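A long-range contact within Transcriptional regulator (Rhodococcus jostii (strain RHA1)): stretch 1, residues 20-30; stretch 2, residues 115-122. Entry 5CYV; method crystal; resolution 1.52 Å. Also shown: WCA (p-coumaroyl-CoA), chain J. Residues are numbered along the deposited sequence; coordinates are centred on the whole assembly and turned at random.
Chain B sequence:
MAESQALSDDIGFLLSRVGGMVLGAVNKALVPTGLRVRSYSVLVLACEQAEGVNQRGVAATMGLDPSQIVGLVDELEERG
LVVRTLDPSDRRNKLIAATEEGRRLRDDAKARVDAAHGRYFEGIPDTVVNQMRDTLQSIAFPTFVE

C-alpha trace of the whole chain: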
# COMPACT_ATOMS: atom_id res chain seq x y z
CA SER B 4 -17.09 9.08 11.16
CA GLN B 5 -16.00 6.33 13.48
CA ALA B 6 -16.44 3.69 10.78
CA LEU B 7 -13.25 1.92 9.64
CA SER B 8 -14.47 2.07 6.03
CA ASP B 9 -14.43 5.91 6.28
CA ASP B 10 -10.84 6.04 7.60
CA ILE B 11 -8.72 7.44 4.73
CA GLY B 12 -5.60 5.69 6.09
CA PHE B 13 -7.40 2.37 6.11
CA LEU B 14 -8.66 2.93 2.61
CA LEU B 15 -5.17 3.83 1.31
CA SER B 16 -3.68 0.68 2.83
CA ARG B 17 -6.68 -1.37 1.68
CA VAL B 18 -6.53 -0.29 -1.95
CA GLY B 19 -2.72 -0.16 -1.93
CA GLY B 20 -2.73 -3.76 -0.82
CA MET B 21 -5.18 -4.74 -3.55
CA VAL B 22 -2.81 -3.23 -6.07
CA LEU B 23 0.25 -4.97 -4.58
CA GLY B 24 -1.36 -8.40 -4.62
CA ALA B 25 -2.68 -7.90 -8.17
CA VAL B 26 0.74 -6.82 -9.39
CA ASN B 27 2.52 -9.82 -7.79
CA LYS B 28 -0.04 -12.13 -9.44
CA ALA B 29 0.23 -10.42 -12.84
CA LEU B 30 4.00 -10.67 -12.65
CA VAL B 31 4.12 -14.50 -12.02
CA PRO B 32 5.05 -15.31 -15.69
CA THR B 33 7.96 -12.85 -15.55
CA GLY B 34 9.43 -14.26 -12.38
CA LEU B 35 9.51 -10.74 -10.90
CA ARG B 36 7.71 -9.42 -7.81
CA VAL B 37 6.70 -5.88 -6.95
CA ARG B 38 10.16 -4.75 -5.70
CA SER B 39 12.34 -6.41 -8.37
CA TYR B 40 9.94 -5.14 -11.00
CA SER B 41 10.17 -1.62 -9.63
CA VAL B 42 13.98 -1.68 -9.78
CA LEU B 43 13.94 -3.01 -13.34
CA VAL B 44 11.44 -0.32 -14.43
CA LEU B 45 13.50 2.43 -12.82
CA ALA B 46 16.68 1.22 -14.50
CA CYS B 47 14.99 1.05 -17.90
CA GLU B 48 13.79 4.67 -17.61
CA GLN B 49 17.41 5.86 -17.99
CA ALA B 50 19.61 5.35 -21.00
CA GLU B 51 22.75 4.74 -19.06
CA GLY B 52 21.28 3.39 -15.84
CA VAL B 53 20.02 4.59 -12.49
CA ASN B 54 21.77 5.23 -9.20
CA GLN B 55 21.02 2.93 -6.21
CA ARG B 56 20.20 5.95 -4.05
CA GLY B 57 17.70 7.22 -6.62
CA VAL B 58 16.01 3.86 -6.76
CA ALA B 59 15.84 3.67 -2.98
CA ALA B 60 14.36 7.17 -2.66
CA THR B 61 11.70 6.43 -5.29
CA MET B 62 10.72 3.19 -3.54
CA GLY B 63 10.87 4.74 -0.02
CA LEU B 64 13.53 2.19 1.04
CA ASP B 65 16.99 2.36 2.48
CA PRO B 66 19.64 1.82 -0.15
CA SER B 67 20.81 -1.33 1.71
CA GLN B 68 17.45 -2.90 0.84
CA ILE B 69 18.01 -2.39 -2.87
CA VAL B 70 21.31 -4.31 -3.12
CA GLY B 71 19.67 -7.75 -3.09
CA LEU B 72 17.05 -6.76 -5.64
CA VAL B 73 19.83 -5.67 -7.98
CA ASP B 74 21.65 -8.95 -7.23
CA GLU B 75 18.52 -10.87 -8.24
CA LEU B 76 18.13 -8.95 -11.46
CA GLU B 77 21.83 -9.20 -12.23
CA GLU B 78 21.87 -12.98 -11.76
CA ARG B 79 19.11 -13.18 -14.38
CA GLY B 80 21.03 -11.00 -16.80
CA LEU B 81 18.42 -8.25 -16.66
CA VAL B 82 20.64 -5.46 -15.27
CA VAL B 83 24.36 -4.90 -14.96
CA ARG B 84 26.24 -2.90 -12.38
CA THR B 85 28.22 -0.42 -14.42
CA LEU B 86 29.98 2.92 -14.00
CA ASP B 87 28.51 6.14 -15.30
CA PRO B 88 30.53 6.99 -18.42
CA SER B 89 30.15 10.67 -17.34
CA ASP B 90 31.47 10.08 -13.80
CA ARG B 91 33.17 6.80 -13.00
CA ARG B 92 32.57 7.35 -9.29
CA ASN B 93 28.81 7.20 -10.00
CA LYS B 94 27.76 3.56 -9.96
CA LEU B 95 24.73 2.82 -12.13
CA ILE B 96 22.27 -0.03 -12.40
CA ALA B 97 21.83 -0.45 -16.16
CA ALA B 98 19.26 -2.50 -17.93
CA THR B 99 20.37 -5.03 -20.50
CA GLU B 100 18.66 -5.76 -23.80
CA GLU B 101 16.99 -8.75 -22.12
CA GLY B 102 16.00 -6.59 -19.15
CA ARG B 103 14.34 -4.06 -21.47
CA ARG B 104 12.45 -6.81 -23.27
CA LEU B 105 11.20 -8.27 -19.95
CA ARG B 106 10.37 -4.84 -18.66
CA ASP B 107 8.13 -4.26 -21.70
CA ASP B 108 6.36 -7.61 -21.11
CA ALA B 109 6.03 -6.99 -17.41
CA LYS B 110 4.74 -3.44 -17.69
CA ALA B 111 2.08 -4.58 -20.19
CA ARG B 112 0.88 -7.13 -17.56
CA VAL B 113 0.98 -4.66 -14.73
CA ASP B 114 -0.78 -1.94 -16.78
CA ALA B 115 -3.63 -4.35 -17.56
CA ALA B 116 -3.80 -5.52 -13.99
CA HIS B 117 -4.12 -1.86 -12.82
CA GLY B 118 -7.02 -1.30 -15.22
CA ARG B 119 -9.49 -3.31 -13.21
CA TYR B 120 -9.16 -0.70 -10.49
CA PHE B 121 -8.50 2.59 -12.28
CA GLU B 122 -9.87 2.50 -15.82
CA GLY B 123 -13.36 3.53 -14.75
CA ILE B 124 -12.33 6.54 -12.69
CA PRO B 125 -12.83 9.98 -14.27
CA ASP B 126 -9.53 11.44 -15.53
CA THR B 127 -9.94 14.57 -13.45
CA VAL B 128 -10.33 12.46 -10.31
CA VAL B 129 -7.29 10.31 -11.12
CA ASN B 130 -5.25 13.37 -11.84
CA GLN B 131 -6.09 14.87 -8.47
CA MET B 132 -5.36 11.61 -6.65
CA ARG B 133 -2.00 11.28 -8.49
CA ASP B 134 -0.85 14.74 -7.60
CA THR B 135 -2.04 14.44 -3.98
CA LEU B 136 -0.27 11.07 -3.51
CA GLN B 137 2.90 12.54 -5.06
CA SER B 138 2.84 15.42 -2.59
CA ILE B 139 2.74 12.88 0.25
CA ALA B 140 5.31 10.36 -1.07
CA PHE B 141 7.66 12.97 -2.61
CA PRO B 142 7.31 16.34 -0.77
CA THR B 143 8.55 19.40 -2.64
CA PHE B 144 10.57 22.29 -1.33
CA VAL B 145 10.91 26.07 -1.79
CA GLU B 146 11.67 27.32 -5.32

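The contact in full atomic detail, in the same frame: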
# COMPACT_ATOMS: atom_id res chain seq x y z
N GLY B 20 -3.00 -2.33 -0.92
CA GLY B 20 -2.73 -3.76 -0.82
C GLY B 20 -3.37 -4.55 -1.93
O GLY B 20 -2.79 -5.58 -2.35
N MET B 21 -4.56 -4.12 -2.36
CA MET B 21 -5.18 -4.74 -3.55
C MET B 21 -4.25 -4.63 -4.75
O MET B 21 -4.03 -5.62 -5.50
CB MET B 21 -6.52 -4.07 -3.90
CG MET B 21 -7.55 -4.29 -2.85
SD MET B 21 -9.02 -3.19 -3.07
CE MET B 21 -9.66 -3.84 -4.60
N VAL B 22 -3.68 -3.45 -4.91
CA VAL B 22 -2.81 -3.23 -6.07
C VAL B 22 -1.57 -4.10 -5.93
O VAL B 22 -1.20 -4.78 -6.91
CB VAL B 22 -2.43 -1.76 -6.19
CG1 VAL B 22 -1.36 -1.60 -7.33
CG2 VAL B 22 -3.66 -0.92 -6.56
N LEU B 23 -0.95 -4.12 -4.74
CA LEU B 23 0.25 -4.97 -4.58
C LEU B 23 -0.00 -6.44 -4.90
O LEU B 23 0.78 -7.07 -5.59
CB LEU B 23 0.79 -4.82 -3.13
CG LEU B 23 1.42 -3.46 -2.82
CD1 LEU B 23 1.57 -3.23 -1.38
CD2 LEU B 23 2.81 -3.27 -3.46
N GLY B 24 -1.09 -6.98 -4.41
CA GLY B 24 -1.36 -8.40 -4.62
C GLY B 24 -1.65 -8.64 -6.10
O GLY B 24 -1.20 -9.65 -6.65
N ALA B 25 -2.39 -7.73 -6.74
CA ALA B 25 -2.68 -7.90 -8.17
C ALA B 25 -1.41 -7.82 -9.02
O ALA B 25 -1.28 -8.54 -10.02
CB ALA B 25 -3.69 -6.85 -8.61
N VAL B 26 -0.51 -6.93 -8.66
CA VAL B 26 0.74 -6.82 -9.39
C VAL B 26 1.60 -8.06 -9.18
O VAL B 26 2.10 -8.60 -10.17
CB VAL B 26 1.53 -5.58 -8.94
CG1 VAL B 26 2.96 -5.59 -9.53
CG2 VAL B 26 0.71 -4.33 -9.29
N ASN B 27 1.74 -8.58 -7.94
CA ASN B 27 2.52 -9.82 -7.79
C ASN B 27 1.91 -10.94 -8.64
O ASN B 27 2.64 -11.73 -9.26
CB ASN B 27 2.58 -10.22 -6.31
CG ASN B 27 3.61 -9.43 -5.52
OD1 ASN B 27 4.64 -9.01 -6.07
ND2 ASN B 27 3.35 -9.22 -4.23
N LYS B 28 0.57 -11.07 -8.65
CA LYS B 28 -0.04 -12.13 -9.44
C LYS B 28 0.18 -11.88 -10.93
O LYS B 28 0.51 -12.83 -11.66
CB LYS B 28 -1.54 -12.23 -9.13
CG LYS B 28 -1.83 -12.78 -7.71
CD LYS B 28 -3.33 -12.84 -7.43
CE LYS B 28 -3.59 -13.30 -6.00
NZ LYS B 28 -2.95 -12.40 -4.97
N ALA B 29 0.01 -10.65 -11.42
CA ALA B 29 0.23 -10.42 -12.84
C ALA B 29 1.65 -10.71 -13.28
O ALA B 29 1.90 -11.09 -14.43
CB ALA B 29 -0.15 -8.94 -13.15
N LEU B 30 2.59 -10.51 -12.36
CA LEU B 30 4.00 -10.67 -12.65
C LEU B 30 4.48 -12.13 -12.63
O LEU B 30 5.62 -12.38 -13.05
CB LEU B 30 4.85 -9.88 -11.65
CG LEU B 30 4.81 -8.37 -11.87
CD1 LEU B 30 5.53 -7.76 -10.70
CD2 LEU B 30 5.46 -7.95 -13.18
N ALA B 115 -2.31 -3.76 -17.38
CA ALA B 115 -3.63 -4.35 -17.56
C ALA B 115 -4.23 -4.71 -16.23
O ALA B 115 -5.50 -4.56 -16.08
CB ALA B 115 -3.52 -5.61 -18.43
N ALA B 116 -3.37 -5.18 -15.31
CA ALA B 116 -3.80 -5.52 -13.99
C ALA B 116 -4.29 -4.26 -13.26
O ALA B 116 -5.27 -4.36 -12.55
CB ALA B 116 -2.69 -6.19 -13.24
N HIS B 117 -3.65 -3.12 -13.47
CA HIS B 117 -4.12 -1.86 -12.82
C HIS B 117 -5.48 -1.46 -13.36
O HIS B 117 -6.29 -0.82 -12.65
CB HIS B 117 -3.14 -0.67 -13.06
CG HIS B 117 -1.87 -0.74 -12.27
ND1 HIS B 117 -0.92 0.26 -12.26
CD2 HIS B 117 -1.40 -1.70 -11.42
CE1 HIS B 117 0.09 -0.09 -11.48
NE2 HIS B 117 -0.17 -1.29 -10.99
N GLY B 118 -5.81 -1.84 -14.60
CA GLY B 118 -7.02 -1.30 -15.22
C GLY B 118 -8.32 -1.64 -14.56
O GLY B 118 -9.23 -0.83 -14.51
N ARG B 119 -8.36 -2.83 -13.98
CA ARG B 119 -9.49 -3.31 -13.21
C ARG B 119 -9.87 -2.30 -12.12
O ARG B 119 -11.04 -2.22 -11.74
CB ARG B 119 -9.16 -4.67 -12.57
CG ARG B 119 -10.09 -5.06 -11.44
CD ARG B 119 -10.99 -6.22 -11.83
NE ARG B 119 -10.27 -7.49 -11.86
CZ ARG B 119 -10.85 -8.68 -11.70
NH1 ARG B 119 -12.16 -8.76 -11.50
NH2 ARG B 119 -10.12 -9.78 -11.73
N TYR B 120 -8.86 -1.62 -11.56
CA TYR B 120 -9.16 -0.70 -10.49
C TYR B 120 -9.33 0.74 -10.94
O TYR B 120 -10.10 1.47 -10.29
CB TYR B 120 -8.05 -0.72 -9.45
CG TYR B 120 -7.79 -2.13 -8.96
CD1 TYR B 120 -8.76 -2.82 -8.29
CD2 TYR B 120 -6.55 -2.71 -9.15
CE1 TYR B 120 -8.54 -4.11 -7.83
CE2 TYR B 120 -6.31 -4.01 -8.71
CZ TYR B 120 -7.29 -4.67 -8.02
OH TYR B 120 -7.05 -5.96 -7.58
N PHE B 121 -8.61 1.14 -11.97
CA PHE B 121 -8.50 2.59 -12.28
C PHE B 121 -9.12 3.03 -13.59
O PHE B 121 -9.36 4.22 -13.76
CB PHE B 121 -7.05 3.04 -12.30
CG PHE B 121 -6.29 2.67 -11.07
CD1 PHE B 121 -6.74 3.09 -9.82
CD2 PHE B 121 -5.14 1.93 -11.16
CE1 PHE B 121 -6.04 2.74 -8.69
CE2 PHE B 121 -4.45 1.56 -10.01
CZ PHE B 121 -4.90 1.98 -8.80
N GLU B 122 -9.39 2.09 -14.50
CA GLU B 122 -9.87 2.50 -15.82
C GLU B 122 -11.17 3.30 -15.72
O GLU B 122 -11.36 4.26 -16.47
CB GLU B 122 -10.04 1.28 -16.73
CG GLU B 122 -10.35 1.66 -18.20
CD GLU B 122 -11.82 1.89 -18.46
OE1 GLU B 122 -12.65 1.51 -17.61
OE2 GLU B 122 -12.16 2.44 -19.55
C4 WCA J . 8.22 -0.70 16.38
C5 WCA J . 7.63 -1.87 16.85
C6 WCA J . 7.78 -2.17 18.26
C8 WCA J . 7.20 -1.75 14.69
N1 WCA J . 8.47 -1.31 19.04
N3 WCA J . 8.90 0.11 17.24
CAV WCA J . 5.09 -1.16 -7.80
CAT WCA J . 4.67 -1.22 -9.09
CBS WCA J . 3.28 -1.17 -9.30
OAJ WCA J . 2.80 -1.24 -10.64
CAU WCA J . 2.39 -1.04 -8.29
CAW WCA J . 2.82 -0.96 -6.96
CBT WCA J . 4.18 -1.00 -6.75
CAR WCA J . 4.58 -0.88 -5.34
CAQ WCA J . 5.99 -0.68 -5.03
CBP WCA J . 6.22 -0.35 -3.56
OAD WCA J . 5.44 -0.00 -2.74
SBO WCA J . 7.91 -0.51 -3.18
CBA WCA J . 7.87 0.08 -1.46
CAY WCA J . 7.91 -1.15 -0.46
NBH WCA J . 6.61 -1.68 -0.24
CBQ WCA J . 6.40 -3.12 -0.48
OAE WCA J . 7.32 -3.90 -0.76
CBB WCA J . 5.02 -3.65 -0.26
CAZ WCA J . 4.91 -4.46 1.07
NBI WCA J . 5.04 -3.66 2.30
CBR WCA J . 6.22 -3.48 3.00
OAF WCA J . 7.26 -3.92 2.50
CBX WCA J . 6.22 -2.75 4.34
OAK WCA J . 4.86 -2.75 4.84
CCD WCA J . 6.76 -1.32 4.22
CAA WCA J . 5.70 -0.47 3.46
CAB WCA J . 8.15 -1.26 3.56
CBD WCA J . 6.87 -0.72 5.66
OBK WCA J . 7.71 -1.69 6.33
PCG WCA J . 8.39 -1.31 7.74
OAP WCA J . 9.10 -0.01 7.55
OAI WCA J . 9.21 -2.57 8.13
OBN WCA J . 7.21 -0.99 8.72
PCF WCA J . 6.43 -1.79 9.81
OAO WCA J . 7.12 -3.15 9.84
OAH WCA J . 4.92 -1.61 9.65
O5' WCA J . 6.80 -1.01 11.18
C5' WCA J . 6.51 0.38 11.34
C4' WCA J . 7.47 1.24 12.10
O4' WCA J . 7.24 0.96 13.69
C3' WCA J . 8.78 0.97 11.87
O3' WCA J . 9.62 2.13 12.24
PCE WCA J . 10.40 2.96 11.16
OAM WCA J . 9.45 3.41 10.11
OAN WCA J . 11.48 2.11 10.55
OAG WCA J . 11.02 4.15 11.83
C2' WCA J . 9.10 -0.16 12.87
O2' WCA J . 10.43 -0.34 13.07
C1' WCA J . 8.32 0.37 14.13
N9 WCA J . 7.92 -0.68 15.03
N7 WCA J . 7.02 -2.50 15.78
C2 WCA J . 9.01 -0.21 18.55
N6 WCA J . 7.19 -3.37 18.78

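How do the two backbones lie against each other? Both stretches are helical, and their axes run roughly antiparallel, at 151° between N-to-C directions, with a closest approach of 9.5 Å. Because of this opposed sense, walking forward along stretch 1 from Met 21 to Ala 29 means walking back along stretch 2 from Tyr 120 to Ala 116. Within stretch 1 the regular i to i+4 hydrogen bonds run along the helix, as in Ala 25 N to Met 21 O (2.9 Å) and Ala 29 N to Ala 25 O (2.8 Å). No hydrogen bond crosses between the stretches, so the contact, burying 368 Å² in all, rests on packing.

What do Met 21 and Val 22 meet at the start? Met 21 directs its CA-to-CB bond toward stretch 2, and its side chain (m, t, p) brings CE to 3.4 Å from Tyr 120 CE1, a close approach of a flexible thioether methyl to an aromatic carbon. Val 22, in the t rotamer, points sideways yet reaches three aromatic residues with its two methyls. CG2 lies 3.9 Å from Phe 121 CZ and 4.3 Å from Tyr 120 CD2, while CG1 comes within 3.9 Å of His 117 NE2. A compact branched side chain thus fills the space among these rings, and the contacts are van der Waals in kind.

What happens in the middle of stretch 1, at Leu 23 and Ala 25? Leu 23 points away from stretch 2, and its CD2 instead touches p-coumaroyl-CoA, 3.5 Å from CAR of the ligand. One turn after Met 21, Ala 25 again faces stretch 2. Its CB sits at the edge of the Tyr 120 ring, 3.9 Å from Tyr 120 CE2 and 3.6 Å from Tyr 120 OH. The short side chain also suits the close backbones here, where Ala 25 CA and Ala 116 CA are 6.4 Å apart.

How do Val 26 and Ala 29 complete the contact, and where does the ligand come in? Val 26 CG2 packs at the edge of the His 117 ring, 3.6 Å from His 117 NE2, and is also 3.8 Å from WCA CAU. The same His 117 NE2 lies 3.0 Å from WCA OAJ, the phenolic oxygen, so an apolar methyl and a polar ligand atom both border this ring edge. Beyond it, Ala 29 closes the interface: its CB meets Ala 116 CB at 3.7 Å, a simple methyl-to-methyl contact between two residues whose CA-to-CB bonds point toward the opposing helix.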